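Local atomic coordinates of Crh-like protein 5 (Neosartorya fumigata, PDB entry 6IBU), a protein that cuts chitin and transfers it to 1,6-beta-glucan or to other chitin chains, cross-linking the polysaccharides of the fungal cell wall and septa. Residues Gly84-Ser88 / Leu183-Gly189; Gln47-Val53 / Pro211-Lys217; Val103-Thr109 / Ala133-Glu137; Glu98-Glu102 / Val151-Ile155. All blocks are in the same frame, centred on the assembly; numbering follows the deposited sequence.

Interaction 1: Gly84-Ser88 / Leu183-Gly189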
loop_
_atom_site.group_PDB
_atom_site.type_symbol
_atom_site.label_atom_id
_atom_site.label_comp_id
_atom_site.label_asym_id
_atom_site.label_seq_id
_atom_site.Cartn_x
_atom_site.Cartn_y
_atom_site.Cartn_z
ATOM N N GLY A 84 -18.113 -3.620 -2.079
ATOM C CA GLY A 84 -17.648 -2.286 -1.666
ATOM C C GLY A 84 -16.554 -2.350 -0.622
ATOM O O GLY A 84 -16.065 -1.301 -0.232
ATOM N N VAL A 85 -16.153 -3.527 -0.184
ATOM C CA VAL A 85 -15.066 -3.657 0.823
ATOM C C VAL A 85 -13.745 -3.664 0.064
ATOM O O VAL A 85 -13.540 -4.518 -0.804
ATOM C CB VAL A 85 -15.242 -4.917 1.678
ATOM C CG1 VAL A 85 -14.085 -5.077 2.647
ATOM C CG2 VAL A 85 -16.588 -4.870 2.402
ATOM N N VAL A 86 -12.871 -2.735 0.407
ATOM C CA VAL A 86 -11.557 -2.583 -0.267
ATOM C C VAL A 86 -10.476 -3.214 0.612
ATOM O O VAL A 86 -10.449 -2.915 1.786
ATOM C CB VAL A 86 -11.286 -1.099 -0.543
ATOM C CG1 VAL A 86 -9.990 -0.913 -1.309
ATOM C CG2 VAL A 86 -12.441 -0.454 -1.284
ATOM N N SER A 87 -9.615 -4.042 0.043
ATOM C CA SER A 87 -8.367 -4.539 0.666
ATOM C C SER A 87 -7.180 -3.830 0.002
ATOM O O SER A 87 -7.009 -4.014 -1.202
ATOM C CB SER A 87 -8.270 -6.021 0.485
ATOM O OG SER A 87 -9.352 -6.707 1.092
ATOM N N SER A 88 -6.418 -3.028 0.743
ATOM C CA SER A 88 -5.381 -2.094 0.216
ATOM C C SER A 88 -3.968 -2.480 0.673
ATOM O O SER A 88 -3.739 -2.599 1.898
ATOM C CB SER A 88 -5.667 -0.694 0.676
ATOM O OG SER A 88 -6.948 -0.272 0.228
ATOM N N LEU A 183 -1.003 -1.355 5.330
ATOM C CA LEU A 183 -1.930 -2.459 4.996
ATOM C C LEU A 183 -3.263 -2.134 5.645
ATOM O O LEU A 183 -3.266 -1.735 6.814
ATOM C CB LEU A 183 -1.374 -3.771 5.528
ATOM C CG LEU A 183 -0.042 -4.188 4.934
ATOM C CD1 LEU A 183 0.554 -5.332 5.727
ATOM C CD2 LEU A 183 -0.227 -4.569 3.474
ATOM N N GLY A 184 -4.357 -2.375 4.935
ATOM C CA GLY A 184 -5.673 -2.133 5.538
ATOM C C GLY A 184 -6.826 -2.546 4.666
ATOM O O GLY A 184 -6.668 -2.713 3.450
ATOM N N SER A 185 -7.976 -2.659 5.306
ATOM C CA SER A 185 -9.282 -2.881 4.655
ATOM C C SER A 185 -10.192 -1.759 5.117
ATOM O O SER A 185 -9.944 -1.215 6.179
ATOM C CB SER A 185 -9.831 -4.238 4.980
ATOM O OG SER A 185 -10.076 -4.341 6.383
ATOM N N TRP A 186 -11.188 -1.439 4.308
ATOM C CA TRP A 186 -12.138 -0.339 4.564
ATOM C C TRP A 186 -13.321 -0.470 3.612
ATOM O O TRP A 186 -13.206 -1.174 2.616
ATOM C CB TRP A 186 -11.442 1.006 4.386
ATOM C CG TRP A 186 -10.722 1.164 3.090
ATOM C CD1 TRP A 186 -9.537 0.587 2.742
ATOM C CD2 TRP A 186 -11.092 2.017 1.996
ATOM N NE1 TRP A 186 -9.155 1.007 1.500
ATOM C CE2 TRP A 186 -10.077 1.894 1.023
ATOM C CE3 TRP A 186 -12.159 2.891 1.753
ATOM C CZ2 TRP A 186 -10.115 2.579 -0.185
ATOM C CZ3 TRP A 186 -12.203 3.570 0.556
ATOM C CH2 TRP A 186 -11.188 3.420 -0.395
ATOM N N ALA A 187 -14.408 0.217 3.911
ATOM C CA ALA A 187 -15.620 0.172 3.071
ATOM C C ALA A 187 -15.541 1.301 2.051
ATOM O O ALA A 187 -15.879 2.410 2.404
ATOM C CB ALA A 187 -16.840 0.274 3.939
ATOM N N GLY A 188 -15.102 1.017 0.828
ATOM C CA GLY A 188 -15.215 1.963 -0.294
ATOM C C GLY A 188 -16.675 2.262 -0.543
ATOM O O GLY A 188 -16.994 3.356 -0.984
ATOM N N GLY A 189 -17.534 1.295 -0.231
ATOM C CA GLY A 189 -18.985 1.379 -0.423
ATOM C C GLY A 189 -19.722 1.886 0.809
ATOM O O GLY A 189 -20.913 1.609 0.911
#

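Interaction 2: Gln47-Val53 / Pro211-Lys217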
loop_
_atom_site.group_PDB
_atom_site.type_symbol
_atom_site.label_atom_id
_atom_site.label_comp_id
_atom_site.label_asym_id
_atom_site.label_seq_id
_atom_site.Cartn_x
_atom_site.Cartn_y
_atom_site.Cartn_z
ATOM N N GLN A 47 -3.972 -17.263 10.612
ATOM C CA GLN A 47 -3.903 -16.869 9.180
ATOM C C GLN A 47 -3.223 -15.501 9.053
ATOM O O GLN A 47 -3.222 -14.973 7.934
ATOM C CB GLN A 47 -5.310 -16.813 8.587
ATOM C CG GLN A 47 -6.095 -18.104 8.755
ATOM C CD GLN A 47 -6.452 -18.681 7.411
ATOM O OE1 GLN A 47 -7.213 -18.082 6.641
ATOM N NE2 GLN A 47 -5.890 -19.846 7.131
ATOM N N GLY A 48 -2.679 -14.972 10.159
ATOM C CA GLY A 48 -1.883 -13.734 10.203
ATOM C C GLY A 48 -2.693 -12.556 10.706
ATOM O O GLY A 48 -3.681 -12.775 11.421
ATOM N N ALA A 49 -2.288 -11.341 10.326
ATOM C CA ALA A 49 -2.951 -10.071 10.696
ATOM C C ALA A 49 -4.315 -10.046 10.012
ATOM O O ALA A 49 -4.407 -10.441 8.837
ATOM C CB ALA A 49 -2.091 -8.891 10.306
ATOM N N GLU A 50 -5.348 -9.683 10.761
ATOM C CA GLU A 50 -6.758 -9.704 10.309
ATOM C C GLU A 50 -7.242 -8.270 10.231
ATOM O O GLU A 50 -7.079 -7.534 11.194
ATOM C CB GLU A 50 -7.615 -10.503 11.276
ATOM C CG GLU A 50 -7.085 -11.903 11.494
ATOM C CD GLU A 50 -7.950 -12.763 12.402
ATOM O OE1 GLU A 50 -9.129 -12.392 12.642
ATOM O OE2 GLU A 50 -7.436 -13.809 12.858
ATOM N N PHE A 51 -7.770 -7.879 9.092
ATOM C CA PHE A 51 -8.310 -6.525 8.885
ATOM C C PHE A 51 -9.802 -6.695 8.635
ATOM O O PHE A 51 -10.207 -7.072 7.514
ATOM C CB PHE A 51 -7.556 -5.870 7.734
ATOM C CG PHE A 51 -6.069 -5.781 7.930
ATOM C CD1 PHE A 51 -5.250 -6.865 7.663
ATOM C CD2 PHE A 51 -5.495 -4.591 8.352
ATOM C CE1 PHE A 51 -3.880 -6.760 7.810
ATOM C CE2 PHE A 51 -4.122 -4.479 8.469
ATOM C CZ PHE A 51 -3.315 -5.566 8.195
ATOM N N THR A 52 -10.606 -6.518 9.675
ATOM C CA THR A 52 -12.055 -6.812 9.608
ATOM C C THR A 52 -12.832 -5.516 9.431
ATOM O O THR A 52 -12.640 -4.604 10.211
ATOM C CB THR A 52 -12.536 -7.573 10.839
ATOM O OG1 THR A 52 -11.823 -8.797 10.718
ATOM C CG2 THR A 52 -14.034 -7.760 10.843
ATOM N N VAL A 53 -13.679 -5.462 8.421
ATOM C CA VAL A 53 -14.747 -4.431 8.319
ATOM C C VAL A 53 -16.046 -5.061 8.853
ATOM O O VAL A 53 -16.567 -5.978 8.185
ATOM C CB VAL A 53 -14.844 -3.973 6.861
ATOM C CG1 VAL A 53 -16.004 -3.027 6.655
ATOM C CG2 VAL A 53 -13.534 -3.337 6.420
ATOM N N PRO A 211 -19.032 -10.148 9.012
ATOM C CA PRO A 211 -17.962 -9.176 8.801
ATOM C C PRO A 211 -17.080 -9.604 7.624
ATOM O O PRO A 211 -17.127 -10.733 7.178
ATOM C CB PRO A 211 -17.226 -9.212 10.143
ATOM C CG PRO A 211 -17.342 -10.671 10.546
ATOM C CD PRO A 211 -18.726 -11.098 10.094
ATOM N N TYR A 212 -16.306 -8.666 7.123
ATOM C CA TYR A 212 -15.432 -8.914 5.961
ATOM C C TYR A 212 -14.006 -8.772 6.413
ATOM O O TYR A 212 -13.669 -7.718 6.964
ATOM C CB TYR A 212 -15.763 -7.929 4.857
ATOM C CG TYR A 212 -17.232 -7.890 4.556
ATOM C CD1 TYR A 212 -17.847 -8.953 3.920
ATOM C CD2 TYR A 212 -17.991 -6.786 4.897
ATOM C CE1 TYR A 212 -19.190 -8.905 3.602
ATOM C CE2 TYR A 212 -19.337 -6.725 4.595
ATOM C CZ TYR A 212 -19.932 -7.793 3.957
ATOM O OH TYR A 212 -21.256 -7.737 3.680
ATOM N N THR A 213 -13.216 -9.818 6.203
ATOM C CA THR A 213 -11.835 -9.826 6.730
ATOM C C THR A 213 -10.823 -10.059 5.616
ATOM O O THR A 213 -10.913 -11.067 4.907
ATOM C CB THR A 213 -11.673 -10.818 7.882
ATOM O OG1 THR A 213 -12.644 -10.485 8.880
ATOM C CG2 THR A 213 -10.281 -10.739 8.463
ATOM N N MET A 214 -9.859 -9.156 5.524
ATOM C CA MET A 214 -8.624 -9.313 4.713
ATOM C C MET A 214 -7.567 -9.939 5.633
ATOM O O MET A 214 -7.526 -9.591 6.815
ATOM C CB MET A 214 -8.195 -7.940 4.177
ATOM C CG MET A 214 -6.692 -7.728 4.008
ATOM S SD MET A 214 -6.341 -5.965 3.631
ATOM C CE MET A 214 -4.558 -5.982 3.721
ATOM N N TYR A 215 -6.778 -10.866 5.124
ATOM C CA TYR A 215 -5.687 -11.508 5.904
ATOM C C TYR A 215 -4.345 -11.228 5.246
ATOM O O TYR A 215 -4.187 -11.451 4.043
ATOM C CB TYR A 215 -5.898 -13.017 6.006
ATOM C CG TYR A 215 -7.161 -13.404 6.724
ATOM C CD1 TYR A 215 -8.356 -13.525 6.033
ATOM C CD2 TYR A 215 -7.153 -13.705 8.085
ATOM C CE1 TYR A 215 -9.522 -13.908 6.676
ATOM C CE2 TYR A 215 -8.312 -14.096 8.743
ATOM C CZ TYR A 215 -9.497 -14.196 8.029
ATOM O OH TYR A 215 -10.660 -14.552 8.636
ATOM N N VAL A 216 -3.389 -10.792 6.045
ATOM C CA VAL A 216 -1.971 -10.662 5.601
ATOM C C VAL A 216 -1.140 -11.656 6.408
ATOM O O VAL A 216 -1.026 -11.482 7.607
ATOM C CB VAL A 216 -1.480 -9.210 5.747
ATOM C CG1 VAL A 216 0.026 -9.130 5.518
ATOM C CG2 VAL A 216 -2.246 -8.278 4.809
ATOM N N LYS A 217 -0.597 -12.689 5.790
ATOM C CA LYS A 217 0.157 -13.663 6.610
ATOM C C LYS A 217 1.634 -13.288 6.652
ATOM O O LYS A 217 2.240 -13.583 7.685
ATOM C CB LYS A 217 -0.162 -15.134 6.336
ATOM C CG LYS A 217 -0.087 -15.670 4.933
ATOM C CD LYS A 217 -0.889 -16.975 4.849
ATOM C CE LYS A 217 -0.125 -18.124 4.205
ATOM N NZ LYS A 217 -0.624 -19.444 4.668
#

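Interaction 3: Val103-Thr109 / Ala133-Glu137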
loop_
_atom_site.group_PDB
_atom_site.type_symbol
_atom_site.label_atom_id
_atom_site.label_comp_id
_atom_site.label_asym_id
_atom_site.label_seq_id
_atom_site.Cartn_x
_atom_site.Cartn_y
_atom_site.Cartn_z
ATOM N N VAL A 103 -7.822 -4.538 -3.829
ATOM C CA VAL A 103 -8.819 -5.585 -4.169
ATOM C C VAL A 103 -10.208 -5.088 -3.744
ATOM O O VAL A 103 -10.334 -4.441 -2.708
ATOM C CB VAL A 103 -8.459 -6.944 -3.538
ATOM C CG1 VAL A 103 -9.501 -7.990 -3.863
ATOM C CG2 VAL A 103 -7.092 -7.423 -3.989
ATOM N N LEU A 104 -11.222 -5.375 -4.553
ATOM C CA LEU A 104 -12.634 -5.054 -4.231
ATOM C C LEU A 104 -13.314 -6.374 -3.898
ATOM O O LEU A 104 -13.092 -7.337 -4.651
ATOM C CB LEU A 104 -13.267 -4.357 -5.429
ATOM C CG LEU A 104 -12.518 -3.107 -5.888
ATOM C CD1 LEU A 104 -13.170 -2.555 -7.132
ATOM C CD2 LEU A 104 -12.456 -2.036 -4.794
ATOM N N GLY A 105 -14.060 -6.424 -2.794
ATOM C CA GLY A 105 -14.688 -7.669 -2.311
ATOM C C GLY A 105 -15.554 -8.357 -3.348
ATOM O O GLY A 105 -15.495 -9.564 -3.434
ATOM N N GLY A 106 -16.325 -7.629 -4.143
ATOM C CA GLY A 106 -17.285 -8.258 -5.073
ATOM C C GLY A 106 -16.674 -8.538 -6.428
ATOM O O GLY A 106 -17.351 -9.174 -7.269
ATOM N N ASP A 107 -15.447 -8.075 -6.681
ATOM C CA ASP A 107 -14.748 -8.320 -7.969
ATOM C C ASP A 107 -13.772 -9.476 -7.737
ATOM O O ASP A 107 -12.680 -9.225 -7.216
ATOM C CB ASP A 107 -14.101 -7.035 -8.487
ATOM C CG ASP A 107 -13.307 -7.200 -9.772
ATOM O OD1 ASP A 107 -13.132 -8.358 -10.218
ATOM O OD2 ASP A 107 -12.899 -6.174 -10.338
ATOM N N THR A 108 -14.160 -10.704 -8.093
ATOM C CA THR A 108 -13.444 -11.939 -7.696
ATOM C C THR A 108 -12.410 -12.348 -8.741
ATOM O O THR A 108 -11.942 -13.482 -8.650
ATOM C CB THR A 108 -14.433 -13.075 -7.480
ATOM O OG1 THR A 108 -15.058 -13.266 -8.748
ATOM C CG2 THR A 108 -15.453 -12.745 -6.419
ATOM N N THR A 109 -12.092 -11.495 -9.715
ATOM C CA THR A 109 -11.312 -11.889 -10.914
ATOM C C THR A 109 -10.169 -10.914 -11.169
ATOM O O THR A 109 -9.420 -11.154 -12.123
ATOM C CB THR A 109 -12.182 -11.928 -12.171
ATOM O OG1 THR A 109 -12.920 -10.702 -12.256
ATOM C CG2 THR A 109 -13.087 -13.138 -12.179
ATOM N N ALA A 133 -6.838 -14.856 -9.680
ATOM C CA ALA A 133 -7.812 -15.926 -9.383
ATOM C C ALA A 133 -8.307 -15.708 -7.960
ATOM O O ALA A 133 -7.489 -15.706 -7.050
ATOM C CB ALA A 133 -7.179 -17.281 -9.564
ATOM N N THR A 134 -9.601 -15.457 -7.813
ATOM C CA THR A 134 -10.317 -15.406 -6.518
ATOM C C THR A 134 -9.430 -14.813 -5.422
ATOM O O THR A 134 -9.135 -15.501 -4.447
ATOM C CB THR A 134 -10.850 -16.800 -6.145
ATOM O OG1 THR A 134 -9.750 -17.704 -5.969
ATOM C CG2 THR A 134 -11.830 -17.347 -7.165
ATOM N N PRO A 135 -9.075 -13.509 -5.484
ATOM C CA PRO A 135 -8.230 -12.901 -4.461
ATOM C C PRO A 135 -8.852 -12.893 -3.058
ATOM O O PRO A 135 -8.106 -12.867 -2.128
ATOM C CB PRO A 135 -7.993 -11.472 -4.957
ATOM C CG PRO A 135 -9.094 -11.205 -5.938
ATOM C CD PRO A 135 -9.475 -12.552 -6.526
ATOM N N GLN A 136 -10.171 -13.008 -2.931
ATOM C CA GLN A 136 -10.881 -13.079 -1.625
ATOM C C GLN A 136 -10.852 -14.517 -1.084
ATOM O O GLN A 136 -11.158 -14.685 0.060
ATOM C CB GLN A 136 -12.342 -12.652 -1.769
ATOM C CG GLN A 136 -12.538 -11.312 -2.446
ATOM C CD GLN A 136 -12.423 -11.280 -3.953
ATOM O OE1 GLN A 136 -12.313 -12.307 -4.614
ATOM N NE2 GLN A 136 -12.413 -10.073 -4.501
ATOM N N GLU A 137 -10.513 -15.528 -1.867
ATOM C CA GLU A 137 -10.725 -16.919 -1.408
ATOM C C GLU A 137 -9.400 -17.633 -1.245
ATOM O O GLU A 137 -9.344 -18.694 -0.651
ATOM C CB GLU A 137 -11.675 -17.644 -2.360
ATOM C CG GLU A 137 -12.891 -18.249 -1.651
ATOM C CD GLU A 137 -14.287 -17.709 -1.988
ATOM O OE1 GLU A 137 -14.397 -16.776 -2.832
ATOM O OE2 GLU A 137 -15.282 -18.245 -1.412
#

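Interaction 4: Glu98-Glu102 / Val151-Ile155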
loop_
_atom_site.group_PDB
_atom_site.type_symbol
_atom_site.label_atom_id
_atom_site.label_comp_id
_atom_site.label_asym_id
_atom_site.label_seq_id
_atom_site.Cartn_x
_atom_site.Cartn_y
_atom_site.Cartn_z
ATOM N N GLU A 98 3.239 7.413 -4.351
ATOM C CA GLU A 98 2.416 6.299 -3.892
ATOM C C GLU A 98 2.344 5.209 -4.941
ATOM O O GLU A 98 2.205 5.523 -6.095
ATOM C CB GLU A 98 1.026 6.825 -3.597
ATOM C CG GLU A 98 0.336 6.029 -2.532
ATOM C CD GLU A 98 -0.917 5.344 -3.031
ATOM O OE1 GLU A 98 -1.983 5.535 -2.392
ATOM O OE2 GLU A 98 -0.849 4.642 -4.075
ATOM N N VAL A 99 2.403 3.967 -4.487
ATOM C CA VAL A 99 2.207 2.745 -5.300
ATOM C C VAL A 99 1.278 1.853 -4.487
ATOM O O VAL A 99 1.524 1.693 -3.275
ATOM C CB VAL A 99 3.549 2.053 -5.588
ATOM C CG1 VAL A 99 3.342 0.748 -6.320
ATOM C CG2 VAL A 99 4.485 2.970 -6.354
ATOM N N ASP A 100 0.264 1.275 -5.112
ATOM C CA ASP A 100 -0.680 0.456 -4.335
ATOM C C ASP A 100 -1.285 -0.672 -5.165
ATOM O O ASP A 100 -1.212 -0.658 -6.427
ATOM C CB ASP A 100 -1.743 1.316 -3.658
ATOM C CG ASP A 100 -2.744 1.928 -4.598
ATOM O OD1 ASP A 100 -3.576 1.181 -5.124
ATOM O OD2 ASP A 100 -2.724 3.180 -4.762
ATOM N N TRP A 101 -1.806 -1.633 -4.405
ATOM C CA TRP A 101 -2.740 -2.695 -4.832
ATOM C C TRP A 101 -4.090 -2.397 -4.186
ATOM O O TRP A 101 -4.095 -1.983 -3.028
ATOM C CB TRP A 101 -2.224 -4.064 -4.384
ATOM C CG TRP A 101 -0.877 -4.516 -4.855
ATOM C CD1 TRP A 101 0.303 -4.450 -4.180
ATOM C CD2 TRP A 101 -0.597 -5.261 -6.052
ATOM N NE1 TRP A 101 1.306 -5.045 -4.891
ATOM C CE2 TRP A 101 0.782 -5.569 -6.044
ATOM C CE3 TRP A 101 -1.365 -5.664 -7.145
ATOM C CZ2 TRP A 101 1.392 -6.277 -7.084
ATOM C CZ3 TRP A 101 -0.768 -6.362 -8.168
ATOM C CH2 TRP A 101 0.590 -6.675 -8.129
ATOM N N GLU A 102 -5.194 -2.547 -4.912
ATOM C CA GLU A 102 -6.553 -2.490 -4.315
ATOM C C GLU A 102 -7.316 -3.735 -4.755
ATOM O O GLU A 102 -7.432 -3.945 -5.945
ATOM C CB GLU A 102 -7.311 -1.240 -4.754
ATOM C CG GLU A 102 -6.561 0.060 -4.521
ATOM C CD GLU A 102 -6.373 0.411 -3.054
ATOM O OE1 GLU A 102 -7.294 0.189 -2.259
ATOM O OE2 GLU A 102 -5.287 0.878 -2.701
ATOM N N VAL A 151 8.818 1.014 -11.608
ATOM C CA VAL A 151 7.997 0.267 -10.629
ATOM C C VAL A 151 7.414 -0.953 -11.343
ATOM O O VAL A 151 6.793 -0.798 -12.391
ATOM C CB VAL A 151 6.891 1.161 -10.059
ATOM C CG1 VAL A 151 5.879 0.346 -9.264
ATOM C CG2 VAL A 151 7.494 2.274 -9.223
ATOM N N THR A 152 7.592 -2.132 -10.772
ATOM C CA THR A 152 7.057 -3.379 -11.345
ATOM C C THR A 152 6.104 -3.983 -10.333
ATOM O O THR A 152 6.495 -4.111 -9.182
ATOM C CB THR A 152 8.180 -4.334 -11.746
ATOM O OG1 THR A 152 9.044 -3.613 -12.620
ATOM C CG2 THR A 152 7.640 -5.576 -12.415
ATOM N N TRP A 153 4.893 -4.296 -10.757
ATOM C CA TRP A 153 3.912 -5.054 -9.944
ATOM C C TRP A 153 4.004 -6.512 -10.373
ATOM O O TRP A 153 3.986 -6.758 -11.566
ATOM C CB TRP A 153 2.480 -4.554 -10.173
ATOM C CG TRP A 153 2.114 -3.221 -9.600
ATOM C CD1 TRP A 153 1.349 -2.988 -8.497
ATOM C CD2 TRP A 153 2.405 -1.929 -10.161
ATOM N NE1 TRP A 153 1.162 -1.639 -8.330
ATOM C CE2 TRP A 153 1.800 -0.968 -9.330
ATOM C CE3 TRP A 153 3.149 -1.492 -11.257
ATOM C CZ2 TRP A 153 1.901 0.398 -9.574
ATOM C CZ3 TRP A 153 3.229 -0.141 -11.514
ATOM C CH2 TRP A 153 2.614 0.790 -10.675
ATOM N N SER A 154 4.054 -7.429 -9.429
ATOM C CA SER A 154 4.043 -8.888 -9.689
ATOM C C SER A 154 3.033 -9.585 -8.784
ATOM O O SER A 154 2.878 -9.169 -7.625
ATOM C CB SER A 154 5.393 -9.468 -9.477
ATOM O OG SER A 154 6.187 -9.170 -10.603
ATOM N N ILE A 155 2.407 -10.635 -9.309
ATOM C CA ILE A 155 1.499 -11.518 -8.520
ATOM C C ILE A 155 2.008 -12.941 -8.682
ATOM O O ILE A 155 2.080 -13.407 -9.838
ATOM C CB ILE A 155 0.039 -11.374 -8.983
ATOM C CG1 ILE A 155 -0.412 -9.912 -8.914
ATOM C CG2 ILE A 155 -0.830 -12.321 -8.175
ATOM C CD1 ILE A 155 -1.853 -9.683 -9.295
#

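Interaction 1: Gly84-Ser88 / Leu183-Gly189
Strands 85-88 and 183-187 run antiparallel, their axes 4.6 Å apart at closest approach and 161° between directions. Val86 and Trp186 form one hydrogen-bonded pair (Val86 N to Trp186 O 2.7 Å, Trp186 N to Val86 O 3.0 Å) and Ser88 and Gly184 the next (Ser88 N to Gly184 O 2.7 Å, Gly184 N to Ser88 O 3.1 Å); Val85-Ala187 and Ser87-Ser185 are non-hydrogen-bonded pairs. Beyond the ladder, Gly189 N still reaches Gly84 O at 3.0 Å. Here Gly84 CA and Gly189 CA lie 4.1 Å apart, and a beta carbon on Gly84 would clash with Gly189 CA. The strands are neighbours in the substrate-facing sheet of the GH16 beta-jelly roll, and Trp186 is a chitin-binding residue. Its indole lies along the sheet over Val86, whose CB makes a CH-pi contact 3.8 Å from the centroid of the five-membered ring. At the ring edge, Trp186 NE1 donates to Ser88 OG at 2.9 Å; that hydroxyl also bonds Glu102, another chitin-binding residue and, by similarity, the proton donor. Val85, Ser87, Ser185 and Ala187 occupy the opposite face, where Val85 meets Tyr212 and Ser87 meets Met214 of the second sheet.

Interaction 2: Gln47-Val53 / Pro211-Lys217
Six backbone hydrogen bonds join strands 48-53 and 212-217 through three antiparallel hydrogen-bonded pairs: Ala49-Val216, Phe51-Met214 and Val53-Tyr212. The shortest runs from Val53 N to Tyr212 O, 2.7 Å. Between the last two pairs, the non-hydrogen-bonded pair Thr52-Thr213 adds a side-chain hydrogen bond, Thr52 OG1 to Thr213 OG1 at 2.6 Å. On the same face Glu50 CG packs 3.7 Å from Tyr215 CE2; just before the strand, Gln47 CB approaches Tyr215 CD2 at 3.6 Å. The other face is largely apolar. Phe51 CE1 touches Val216 CG2 at 3.7 Å, and Met214 makes a Met-aromatic contact, its SD 4.7 Å from the Phe51 ring centroid and its CE over one ring face. These side chains point into the GH16 beta-sandwich, where Phe51 and Val216 meet Leu183 and Met214 meets Ser185 of the facing sheet. Alternation along both strands thus gives the pairing two chemistries: threonine, glutamate and tyrosine on the more exposed side, and a mostly hydrophobic layer on the side that closes the sandwich core.

Interaction 3: Val103-Thr109 / Ala133-Glu137
The Gln136 side chain reaches from a loop into a beta turn and hydrogen-bonds to its backbone carbonyls, in a partly buried contact between a strand end with its following turn and a loop, on one rim of the GH16 beta-sandwich. Strand 98-105, which carries the catalytic glutamates assigned by similarity, ends here in a type I beta turn from Leu104 to Asp107, closed by Asp107 N to Leu104 O at 3.2 Å. Residues 133-137 connect strand 128-131 to strand 140-146, so the contact joins the end of an inner strand of the substrate-facing sheet to the crossing into the other sheet. Pro135 and Gln136 make most of the approach. Pro135 CG packs 3.8 Å from Val103 CG1, and both residues also touch Tyr142 of strand 140-146. Pro135 CD lies 3.4 Å from Thr108 O, while Thr134 CA makes a CA-H...O contact of 3.3 Å with the same oxygen. The Asp107 carboxylate looks elsewhere: OD1 accepts from Thr109 OG1 at 3.1 Å, and OD2 bonds Gln110. Gln136, buried, uses one nitrogen for two carbonyls, NE2 donating to Asp107 O at 2.9 Å and, more weakly, to Leu104 O at 2.8 Å.

Interaction 4: Glu98-Glu102 / Val151-Ile155
Two tryptophans meet edge-to-face between strands that share no backbone hydrogen bonds: strands 98-102 and 151-155 run nearly parallel, 17° apart in direction, with axes 9.4 Å apart in opposing sheets of the GH16 sandwich. The edge of Trp153 points to the face of Trp101, with its five-membered ring 4.7 Å from the Trp101 six-membered ring between centroids and the planes at 87°. That pose lets Trp153 NE1 donate to the backbone Asp100 O at 3.2 Å. Around the pair, Val99 CG1 touches Val151 CG1 at 3.9 Å and Trp153 CZ2 at 3.6 Å, while Trp101 CH2 reaches Ile155 CG1 at 3.5 Å. Tyr142 adds a second edge-to-face contact to Trp101. Glu98, Asp100 and Glu102 alternate with Val99 and Trp101; Asp100 points away from strand 151-155, and Glu98 and Glu102, by similarity the nucleophile and proton donor, are out of its reach on the substrate side, where Glu102 binds chitin. The strand therefore separates acidic groups on its catalytic face from a hydrophobic, aromatic layer in which the Trp153 N-H is satisfied by the backbone of strand 98-102.

Overall arrangement
From the N terminus, strand 48-53 comes first and pairs with strand 212-217 far along the chain, so interaction 2 closes the longest loop and encloses the other three. Within it, Gly84-Ser88 pairs with Leu183-Gly189 in interaction 1; inside that, interaction 4 joins 98-102 to 151-155, and interaction 3, joining 103-109 to 133-137, is innermost. The four nest without crossing. Interactions 3 and 4 share strand 98-105, which lies beside strand 85-93 of interaction 1 in one sheet; Ser87 O to Val103 N (2.8 Å) and Ser88 OG to Glu102 OE1 (2.6 Å) link them. Interaction 2 pairs two strands of the other sheet and packs against interaction 1, while interaction 4 spans both sheets.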